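Local atomic coordinates of MccB protein (Escherichia coli, PDB entry 6OM4), a protein that probably uses ATP to adenylylate the N-formylated peptide precursor MccA during biosynthesis of the Trojan-horse antibiotic microcin C7. Residues A[40-45]-A[70-75]; A[9-14]-A[18-23]; A[256-261]-A[320-325]. All coordinates share one frame; numbering follows the deposited sequence.

Contact 1. Residues A[40-45]-A[70-75]; sequences KTAYCF and RFLKEN
Thr41 OG1 is hydrogen-bonded to Asn37 O, one turn back along helix 32-43, and this bond leaves the methyl CG2 of Thr41 to meet Leu72 of helix 62-74. With CG2 anti to the backbone N (chi1 -59°, measured to OG1), the methyl reaches Leu72 CD1 at 3.8 Å. That same CD1 also lies against the backbone of the facing helix: Ala42 N is 3.7 Å from it, and Ala42 CB lies 4.0 Å from Leu72 CD1. A single leucine branch thus carries the interface, which is small and buried, made by van der Waals packing, with no hydrogen bond between the segments.

Polar bonds secure the C-terminal end of helix 62-74 instead. Phe71 O receives Asn75 ND2 at 2.9 Å, which places this amide nitrogen over the centre of the Phe71 ring. On the exposed side, Arg70 NH2 and Glu74 OE2 form a salt bridge one turn apart. Leu72 also touches Phe77, while Thr41 packs on Phe65 and Cys68 of helix 62-74 and Ala42 on Leu5 of strand 2-5; Phe71, on another side of its helix, meets Gln27 and Val29 of strand 27-29.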
loop_
_atom_site.group_PDB
_atom_site.type_symbol
_atom_site.label_atom_id
_atom_site.label_comp_id
_atom_site.label_asym_id
_atom_site.label_seq_id
_atom_site.Cartn_x
_atom_site.Cartn_y
_atom_site.Cartn_z
ATOM N N LYS A 40 -10.064 -33.737 -5.273
ATOM C CA LYS A 40 -9.647 -34.658 -6.343
ATOM C C LYS A 40 -9.337 -33.871 -7.619
ATOM O O LYS A 40 -8.361 -34.171 -8.311
ATOM C CB LYS A 40 -10.731 -35.709 -6.622
ATOM C CG LYS A 40 -10.974 -36.723 -5.509
ATOM C CD LYS A 40 -12.249 -37.540 -5.792
ATOM C CE LYS A 40 -12.297 -38.855 -5.051
ATOM N NZ LYS A 40 -13.395 -39.726 -5.547
ATOM N N THR A 41 -10.137 -32.842 -7.916
ATOM C CA THR A 41 -9.925 -31.997 -9.073
ATOM C C THR A 41 -8.604 -31.222 -8.927
ATOM O O THR A 41 -7.772 -31.207 -9.838
ATOM C CB THR A 41 -11.120 -31.065 -9.317
ATOM O OG1 THR A 41 -12.275 -31.889 -9.502
ATOM C CG2 THR A 41 -10.965 -30.148 -10.515
ATOM N N ALA A 42 -8.412 -30.587 -7.778
ATOM C CA ALA A 42 -7.244 -29.790 -7.473
ATOM C C ALA A 42 -5.974 -30.614 -7.699
ATOM O O ALA A 42 -4.980 -30.148 -8.345
ATOM C CB ALA A 42 -7.321 -29.304 -6.056
ATOM N N TYR A 43 -6.029 -31.856 -7.225
ATOM C CA TYR A 43 -4.891 -32.746 -7.242
ATOM C C TYR A 43 -4.420 -33.032 -8.674
ATOM O O TYR A 43 -3.207 -33.209 -8.891
ATOM C CB TYR A 43 -5.250 -34.015 -6.481
ATOM C CG TYR A 43 -4.147 -35.038 -6.364
ATOM C CD1 TYR A 43 -3.187 -34.929 -5.367
ATOM C CD2 TYR A 43 -4.114 -36.140 -7.193
ATOM C CE1 TYR A 43 -2.221 -35.906 -5.185
ATOM C CE2 TYR A 43 -3.142 -37.122 -7.030
ATOM C CZ TYR A 43 -2.191 -36.997 -6.033
ATOM O OH TYR A 43 -1.224 -37.954 -5.865
ATOM N N CYS A 44 -5.349 -33.032 -9.646
ATOM C CA CYS A 44 -4.994 -33.245 -11.041
ATOM C C CYS A 44 -4.061 -32.164 -11.577
ATOM O O CYS A 44 -3.442 -32.368 -12.614
ATOM C CB CYS A 44 -6.224 -33.251 -11.933
ATOM S SG CYS A 44 -7.306 -34.652 -11.572
ATOM N N PHE A 45 -4.029 -30.995 -10.941
ATOM C CA PHE A 45 -3.288 -29.866 -11.492
ATOM C C PHE A 45 -2.021 -29.554 -10.688
ATOM O O PHE A 45 -1.526 -28.469 -10.823
ATOM C CB PHE A 45 -4.216 -28.641 -11.585
ATOM C CG PHE A 45 -5.369 -28.835 -12.526
ATOM C CD1 PHE A 45 -5.210 -28.646 -13.891
ATOM C CD2 PHE A 45 -6.587 -29.305 -12.065
ATOM C CE1 PHE A 45 -6.262 -28.898 -14.768
ATOM C CE2 PHE A 45 -7.628 -29.561 -12.938
ATOM C CZ PHE A 45 -7.477 -29.325 -14.284
ATOM N N ARG A 70 -14.441 -24.963 -12.338
ATOM C CA ARG A 70 -14.963 -23.574 -12.334
ATOM C C ARG A 70 -14.705 -22.927 -10.959
ATOM O O ARG A 70 -14.267 -21.771 -10.853
ATOM C CB ARG A 70 -16.453 -23.547 -12.701
ATOM C CG ARG A 70 -17.114 -22.164 -12.775
ATOM C CD ARG A 70 -17.867 -21.712 -11.530
ATOM N NE ARG A 70 -18.703 -22.776 -11.031
ATOM C CZ ARG A 70 -18.960 -23.051 -9.768
ATOM N NH1 ARG A 70 -19.893 -23.944 -9.507
ATOM N NH2 ARG A 70 -18.309 -22.472 -8.778
ATOM N N PHE A 71 -14.989 -23.674 -9.909
ATOM C CA PHE A 71 -14.796 -23.234 -8.541
ATOM C C PHE A 71 -13.320 -22.881 -8.283
ATOM O O PHE A 71 -13.015 -21.830 -7.723
ATOM C CB PHE A 71 -15.299 -24.312 -7.581
ATOM C CG PHE A 71 -14.943 -24.116 -6.128
ATOM C CD1 PHE A 71 -13.687 -24.460 -5.653
ATOM C CD2 PHE A 71 -15.876 -23.607 -5.244
ATOM C CE1 PHE A 71 -13.338 -24.245 -4.327
ATOM C CE2 PHE A 71 -15.550 -23.433 -3.905
ATOM C CZ PHE A 71 -14.287 -23.754 -3.451
ATOM N N LEU A 72 -12.411 -23.783 -8.642
ATOM C CA LEU A 72 -10.973 -23.530 -8.444
ATOM C C LEU A 72 -10.497 -22.336 -9.279
ATOM O O LEU A 72 -9.695 -21.530 -8.821
ATOM C CB LEU A 72 -10.206 -24.806 -8.772
ATOM C CG LEU A 72 -10.418 -25.942 -7.770
ATOM C CD1 LEU A 72 -9.877 -27.260 -8.312
ATOM C CD2 LEU A 72 -9.712 -25.620 -6.478
ATOM N N LYS A 73 -10.964 -22.223 -10.523
ATOM C CA LYS A 73 -10.591 -21.148 -11.409
ATOM C C LYS A 73 -11.069 -19.783 -10.905
ATOM O O LYS A 73 -10.330 -18.787 -10.997
ATOM C CB LYS A 73 -11.226 -21.345 -12.792
ATOM C CG LYS A 73 -10.546 -22.314 -13.736
ATOM C CD LYS A 73 -11.097 -22.132 -15.160
ATOM C CE LYS A 73 -10.187 -21.317 -16.048
ATOM N NZ LYS A 73 -9.607 -20.169 -15.318
ATOM N N GLU A 74 -12.342 -19.689 -10.488
ATOM C CA GLU A 74 -12.932 -18.379 -10.178
ATOM C C GLU A 74 -12.320 -17.802 -8.894
ATOM O O GLU A 74 -12.449 -16.610 -8.644
ATOM C CB GLU A 74 -14.457 -18.491 -10.123
ATOM C CG GLU A 74 -14.975 -19.145 -8.856
ATOM C CD GLU A 74 -16.466 -19.448 -8.856
ATOM O OE1 GLU A 74 -17.139 -19.115 -9.853
ATOM O OE2 GLU A 74 -16.950 -20.074 -7.857
ATOM N N ASN A 75 -11.658 -18.647 -8.102
ATOM C CA ASN A 75 -10.926 -18.194 -6.916
ATOM C C ASN A 75 -9.410 -18.052 -7.184
ATOM O O ASN A 75 -8.671 -17.770 -6.252
ATOM C CB ASN A 75 -11.222 -19.133 -5.754
ATOM C CG ASN A 75 -12.658 -19.009 -5.291
ATOM O OD1 ASN A 75 -13.039 -17.990 -4.722
ATOM N ND2 ASN A 75 -13.445 -20.028 -5.533
#

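Contact 2. Residues A[9-14]-A[18-23]; sequences VKIARY and GLVGGG
Ala12 and Leu19 form the hydrogen-bonded pair at the middle of this antiparallel ladder. Leu19 N donates to Ala12 O at 2.8 Å, an almost straight bond (176°), while Ala12 N returns a longer one of 3.2 Å to Leu19 O. A third bond, from Gly21 N to Lys10 O at 2.9 Å, extends the pairing beyond the regular strands. Gly18 sits beside Arg13 as a non-hydrogen-bonded pair, and the approach is close there, with Ala12 O 3.3 Å from Gly18 CA.

The two faces pack differently. Ile11 and Val20 run alongside each other on one face; the bent chain of Ile11 (chi2 -65°) brings its CD1 to 3.6 Å from Val20 CG1 and also near the other valine methyl. On the opposite face Leu19 leans obliquely against Tyr14, Leu19 CG being 3.7 Å from Tyr14 CB, so that the base of the tyrosine rather than its hydroxyl makes the contact.

Further out, Trp35 of helix 32-43 touches both Ile11 and Val20, and its NE1 gives Leu19 O a weak second hydrogen bond. Arg13 NH1 bonds to the carbonyl oxygens of Gly15 and Gly17, in and beside the connecting turn. Strand 17-20 pairs on its other side with strand 27-29, through Gly18 with Val29 and Val20 with Gln27. The contact is therefore a tight beta hairpin that begins a three-stranded antiparallel meander, with one face laid against a helix.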
loop_
_atom_site.group_PDB
_atom_site.type_symbol
_atom_site.label_atom_id
_atom_site.label_comp_id
_atom_site.label_asym_id
_atom_site.label_seq_id
_atom_site.Cartn_x
_atom_site.Cartn_y
_atom_site.Cartn_z
ATOM N N VAL A 9 -2.534 -22.546 -2.245
ATOM C CA VAL A 9 -3.712 -23.325 -1.901
ATOM C C VAL A 9 -3.385 -24.252 -0.729
ATOM O O VAL A 9 -2.383 -24.944 -0.718
ATOM C CB VAL A 9 -4.227 -24.101 -3.124
ATOM C CG1 VAL A 9 -5.486 -24.910 -2.821
ATOM C CG2 VAL A 9 -4.492 -23.117 -4.248
ATOM N N LYS A 10 -4.294 -24.256 0.243
ATOM C CA LYS A 10 -4.257 -25.175 1.364
ATOM C C LYS A 10 -5.667 -25.718 1.572
ATOM O O LYS A 10 -6.644 -25.094 1.115
ATOM C CB LYS A 10 -3.751 -24.460 2.625
ATOM C CG LYS A 10 -4.625 -23.281 3.049
ATOM C CD LYS A 10 -3.961 -22.414 4.088
ATOM C CE LYS A 10 -3.557 -23.195 5.314
ATOM N NZ LYS A 10 -3.409 -22.292 6.482
ATOM N N ILE A 11 -5.765 -26.822 2.310
ATOM C CA ILE A 11 -7.037 -27.555 2.444
ATOM C C ILE A 11 -7.194 -28.001 3.895
ATOM O O ILE A 11 -6.201 -28.469 4.485
ATOM C CB ILE A 11 -7.093 -28.765 1.496
ATOM C CG1 ILE A 11 -6.873 -28.435 0.012
ATOM C CG2 ILE A 11 -8.379 -29.550 1.705
ATOM C CD1 ILE A 11 -7.933 -27.579 -0.595
ATOM N N ALA A 12 -8.412 -27.886 4.454
ATOM C CA ALA A 12 -8.631 -28.352 5.827
ATOM C C ALA A 12 -10.066 -28.856 5.941
ATOM O O ALA A 12 -10.952 -28.317 5.299
ATOM C CB ALA A 12 -8.368 -27.232 6.831
ATOM N N ARG A 13 -10.274 -29.829 6.837
ATOM C CA ARG A 13 -11.605 -30.149 7.306
ATOM C C ARG A 13 -12.066 -29.037 8.265
ATOM O O ARG A 13 -11.268 -28.463 9.013
ATOM C CB ARG A 13 -11.565 -31.528 7.976
ATOM C CG ARG A 13 -12.927 -32.087 8.347
ATOM C CD ARG A 13 -13.631 -32.666 7.132
ATOM N NE ARG A 13 -14.710 -33.554 7.548
ATOM C CZ ARG A 13 -15.809 -33.147 8.168
ATOM N NH1 ARG A 13 -16.207 -31.882 8.097
ATOM N NH2 ARG A 13 -16.482 -34.012 8.906
ATOM N N TYR A 14 -13.374 -28.752 8.280
ATOM C CA TYR A 14 -13.932 -27.706 9.104
ATOM C C TYR A 14 -15.453 -27.862 9.192
ATOM O O TYR A 14 -16.111 -27.907 8.154
ATOM C CB TYR A 14 -13.668 -26.332 8.481
ATOM C CG TYR A 14 -13.952 -25.172 9.393
ATOM C CD1 TYR A 14 -13.059 -24.871 10.407
ATOM C CD2 TYR A 14 -15.067 -24.370 9.253
ATOM C CE1 TYR A 14 -13.261 -23.805 11.258
ATOM C CE2 TYR A 14 -15.297 -23.308 10.121
ATOM C CZ TYR A 14 -14.378 -23.013 11.115
ATOM O OH TYR A 14 -14.518 -21.973 11.998
ATOM N N GLY A 18 -15.595 -28.517 4.626
ATOM C CA GLY A 18 -14.202 -28.233 4.549
ATOM C C GLY A 18 -13.937 -26.848 4.023
ATOM O O GLY A 18 -14.842 -26.161 3.539
ATOM N N LEU A 19 -12.662 -26.481 4.099
ATOM C CA LEU A 19 -12.143 -25.276 3.605
ATOM C C LEU A 19 -11.207 -25.546 2.425
ATOM O O LEU A 19 -10.397 -26.504 2.427
ATOM C CB LEU A 19 -11.362 -24.584 4.714
ATOM C CG LEU A 19 -12.208 -24.097 5.897
ATOM C CD1 LEU A 19 -11.303 -23.741 7.059
ATOM C CD2 LEU A 19 -13.053 -22.896 5.519
ATOM N N VAL A 20 -11.316 -24.656 1.445
ATOM C CA VAL A 20 -10.363 -24.605 0.352
ATOM C C VAL A 20 -9.830 -23.177 0.249
ATOM O O VAL A 20 -10.573 -22.215 0.124
ATOM C CB VAL A 20 -11.005 -25.070 -0.968
ATOM C CG1 VAL A 20 -9.996 -25.004 -2.114
ATOM C CG2 VAL A 20 -11.647 -26.442 -0.818
ATOM N N GLY A 21 -8.502 -23.038 0.303
ATOM C CA GLY A 21 -7.899 -21.775 0.106
ATOM C C GLY A 21 -7.666 -21.065 1.418
ATOM O O GLY A 21 -8.145 -21.497 2.480
ATOM N N GLY A 22 -6.899 -19.984 1.348
ATOM C CA GLY A 22 -6.681 -19.119 2.486
ATOM C C GLY A 22 -6.682 -17.669 2.089
ATOM O O GLY A 22 -6.308 -17.322 0.938
ATOM N N GLY A 23 -7.013 -16.799 3.056
ATOM C CA GLY A 23 -7.103 -15.344 2.800
ATOM C C GLY A 23 -8.506 -14.949 2.365
ATOM O O GLY A 23 -9.448 -15.666 2.680
#

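Contact 3. Residues A[256-261]-A[320-325]; sequences GCYECQ and NKRIGI. With ZN (zinc ion), chain E.
A zinc site with four cysteine ligands, probably structural as in related E1-like enzymes, is half built from the CxxC turn Cys257-Cys260 within segment 256-261, and this contact joins that segment to the start of strand 321-326. Cys257 and Cys260 are the first and last residues of a type I beta turn and bind zinc through Cys257 SG at 2.2 Å and Cys260 SG at 2.3 Å; Cys343 and Cys346 complete the site. Backbone amides point at the sulfurs as well: Cys257 N donates to Cys260 SG at 3.3 Å and Glu259 N to Cys257 SG at 3.4 Å. Such N-H...S bonds fix the turn and probably ease the negative charge of the thiolates.

Just before the first ligand, Gly256 ties the turn to the strand. Gly256 N donates to Asn320 OD1 at 2.9 Å, meeting this amide oxygen nearly end-on to its C=O bond. Asn320 itself adopts a left-handed backbone conformation (phi 67°), and its CG lies beside its own backbone N, which carries OD1 across to the turn. A water forms a second link, donating to Gly256 O and accepting from Asn320 N.

Further along the turn, Tyr258 reaches toward Arg322, an extended side chain whose guanidinium is occupied mainly by other partners. NH1 and NH2 of Arg322 bond to the backbone of the bound peptide, NH2 also to one of its polar side chains and NH1 to Gln335 OE1, so this part of the contact belongs to the peptide-binding surface; Tyr258 packs on the peptide too. Tyr258 CE1 is 4.2 Å from Arg322 NE, and Tyr258 OH stands over one face of the guanidinium, offset toward its rim.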
loop_
_atom_site.group_PDB
_atom_site.type_symbol
_atom_site.label_atom_id
_atom_site.label_comp_id
_atom_site.label_asym_id
_atom_site.label_seq_id
_atom_site.Cartn_x
_atom_site.Cartn_y
_atom_site.Cartn_z
ATOM N N GLY A 256 -11.315 11.708 -5.761
ATOM C CA GLY A 256 -11.371 12.965 -5.041
ATOM C C GLY A 256 -9.992 13.416 -4.595
ATOM O O GLY A 256 -9.045 12.609 -4.539
ATOM N N CYS A 257 -9.872 14.718 -4.298
ATOM C CA CYS A 257 -8.671 15.253 -3.688
ATOM C C CYS A 257 -8.942 15.463 -2.187
ATOM O O CYS A 257 -10.040 15.209 -1.705
ATOM C CB CYS A 257 -8.205 16.530 -4.391
ATOM S SG CYS A 257 -9.094 18.012 -3.876
ATOM N N TYR A 258 -7.907 15.884 -1.455
ATOM C CA TYR A 258 -7.979 16.085 -0.015
ATOM C C TYR A 258 -9.076 17.080 0.398
ATOM O O TYR A 258 -9.601 16.968 1.505
ATOM C CB TYR A 258 -6.617 16.550 0.484
ATOM C CG TYR A 258 -6.407 16.436 1.981
ATOM C CD1 TYR A 258 -6.097 15.233 2.586
ATOM C CD2 TYR A 258 -6.447 17.565 2.772
ATOM C CE1 TYR A 258 -5.862 15.143 3.949
ATOM C CE2 TYR A 258 -6.208 17.500 4.139
ATOM C CZ TYR A 258 -5.884 16.288 4.717
ATOM O OH TYR A 258 -5.640 16.261 6.070
ATOM N N GLU A 259 -9.463 17.993 -0.507
ATOM C CA GLU A 259 -10.418 19.097 -0.156
ATOM C C GLU A 259 -11.817 18.873 -0.750
ATOM O O GLU A 259 -12.738 19.625 -0.457
ATOM C CB GLU A 259 -9.788 20.422 -0.570
ATOM C CG GLU A 259 -8.516 20.647 0.223
ATOM C CD GLU A 259 -8.085 22.059 0.530
ATOM O OE1 GLU A 259 -8.914 22.994 0.408
ATOM O OE2 GLU A 259 -6.902 22.205 0.845
ATOM N N CYS A 260 -12.014 17.796 -1.502
ATOM C CA CYS A 260 -13.314 17.592 -2.151
ATOM C C CYS A 260 -14.433 17.557 -1.111
ATOM O O CYS A 260 -15.455 18.244 -1.267
ATOM C CB CYS A 260 -13.366 16.291 -2.945
ATOM S SG CYS A 260 -12.705 16.424 -4.627
ATOM N N GLN A 261 -14.252 16.721 -0.084
ATOM C CA GLN A 261 -15.236 16.566 0.973
ATOM C C GLN A 261 -14.669 17.233 2.224
ATOM O O GLN A 261 -13.459 17.262 2.424
ATOM C CB GLN A 261 -15.557 15.095 1.246
ATOM C CG GLN A 261 -15.782 14.294 -0.021
ATOM C CD GLN A 261 -17.114 14.642 -0.622
ATOM O OE1 GLN A 261 -18.058 14.966 0.101
ATOM N NE2 GLN A 261 -17.203 14.571 -1.942
ATOM N N ASN A 320 -10.287 7.447 -3.053
ATOM C CA ASN A 320 -11.503 8.166 -2.613
ATOM C C ASN A 320 -11.739 8.008 -1.107
ATOM O O ASN A 320 -12.870 8.211 -0.643
ATOM C CB ASN A 320 -12.752 7.678 -3.370
ATOM C CG ASN A 320 -12.647 7.920 -4.855
ATOM O OD1 ASN A 320 -12.478 9.073 -5.252
ATOM N ND2 ASN A 320 -12.734 6.854 -5.655
ATOM N N LYS A 321 -10.700 7.680 -0.314
ATOM C CA LYS A 321 -10.906 7.344 1.101
ATOM C C LYS A 321 -9.675 7.751 1.926
ATOM O O LYS A 321 -8.571 7.567 1.504
ATOM C CB LYS A 321 -11.191 5.847 1.288
ATOM C CG LYS A 321 -12.531 5.390 0.715
ATOM C CD LYS A 321 -12.850 3.952 0.949
ATOM C CE LYS A 321 -13.998 3.521 0.060
ATOM N NZ LYS A 321 -14.566 2.253 0.551
ATOM N N ARG A 322 -9.910 8.275 3.127
ATOM C CA ARG A 322 -8.859 8.447 4.111
ATOM C C ARG A 322 -9.219 7.489 5.242
ATOM O O ARG A 322 -10.295 7.687 5.835
ATOM C CB ARG A 322 -8.833 9.888 4.603
ATOM C CG ARG A 322 -7.811 10.204 5.689
ATOM C CD ARG A 322 -7.614 11.707 5.797
ATOM N NE ARG A 322 -6.653 12.124 6.826
ATOM C CZ ARG A 322 -6.968 12.448 8.081
ATOM N NH1 ARG A 322 -8.238 12.506 8.454
ATOM N NH2 ARG A 322 -5.987 12.760 8.935
ATOM N N ILE A 323 -8.398 6.431 5.436
ATOM C CA ILE A 323 -8.761 5.291 6.245
ATOM C C ILE A 323 -8.009 5.352 7.588
ATOM O O ILE A 323 -6.811 5.520 7.591
ATOM C CB ILE A 323 -8.471 3.976 5.491
ATOM C CG1 ILE A 323 -9.220 3.929 4.153
ATOM C CG2 ILE A 323 -8.763 2.758 6.352
ATOM C CD1 ILE A 323 -8.706 2.947 3.145
ATOM N N GLY A 324 -8.744 5.222 8.685
ATOM C CA GLY A 324 -8.160 5.139 10.025
ATOM C C GLY A 324 -8.295 3.744 10.583
ATOM O O GLY A 324 -9.399 3.140 10.555
ATOM N N ILE A 325 -7.214 3.274 11.231
ATOM C CA ILE A 325 -7.194 2.071 11.975
ATOM C C ILE A 325 -6.837 2.418 13.427
ATOM O O ILE A 325 -5.749 2.932 13.690
ATOM C CB ILE A 325 -6.187 1.059 11.395
ATOM C CG1 ILE A 325 -6.450 0.768 9.921
ATOM C CG2 ILE A 325 -6.183 -0.214 12.240
ATOM C CD1 ILE A 325 -5.697 1.677 8.994
HETATM ZN ZN ZN E . -11.111 18.084 -4.868
HETATM O O HOH W 1 -8.762 9.815 -3.289
#

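In the fold
Contact 2 closes first along the chain, followed by contact 1 and, much later, contact 3. Contacts 1 and 2 are neighbours in the N-terminal region, their centres about 13 Å apart, and they touch where Phe71 CE1 lies 4.1 Å from Val20 CG1. Helix 32-43 links them, packing on the hairpin and supplying one side of the helix pair. Contact 3 is remote, its centre about 39 Å from that of contact 1 and about 36 Å from that of contact 2; it joins the loop after strand 243-250 to strand 321-326, next to the outermost strand 332-336 of the eight-stranded mixed sheet. The small N-terminal sheets and helices thus lie well away from the zinc-bearing part, where Tyr258 and Arg322 touch the bound peptide.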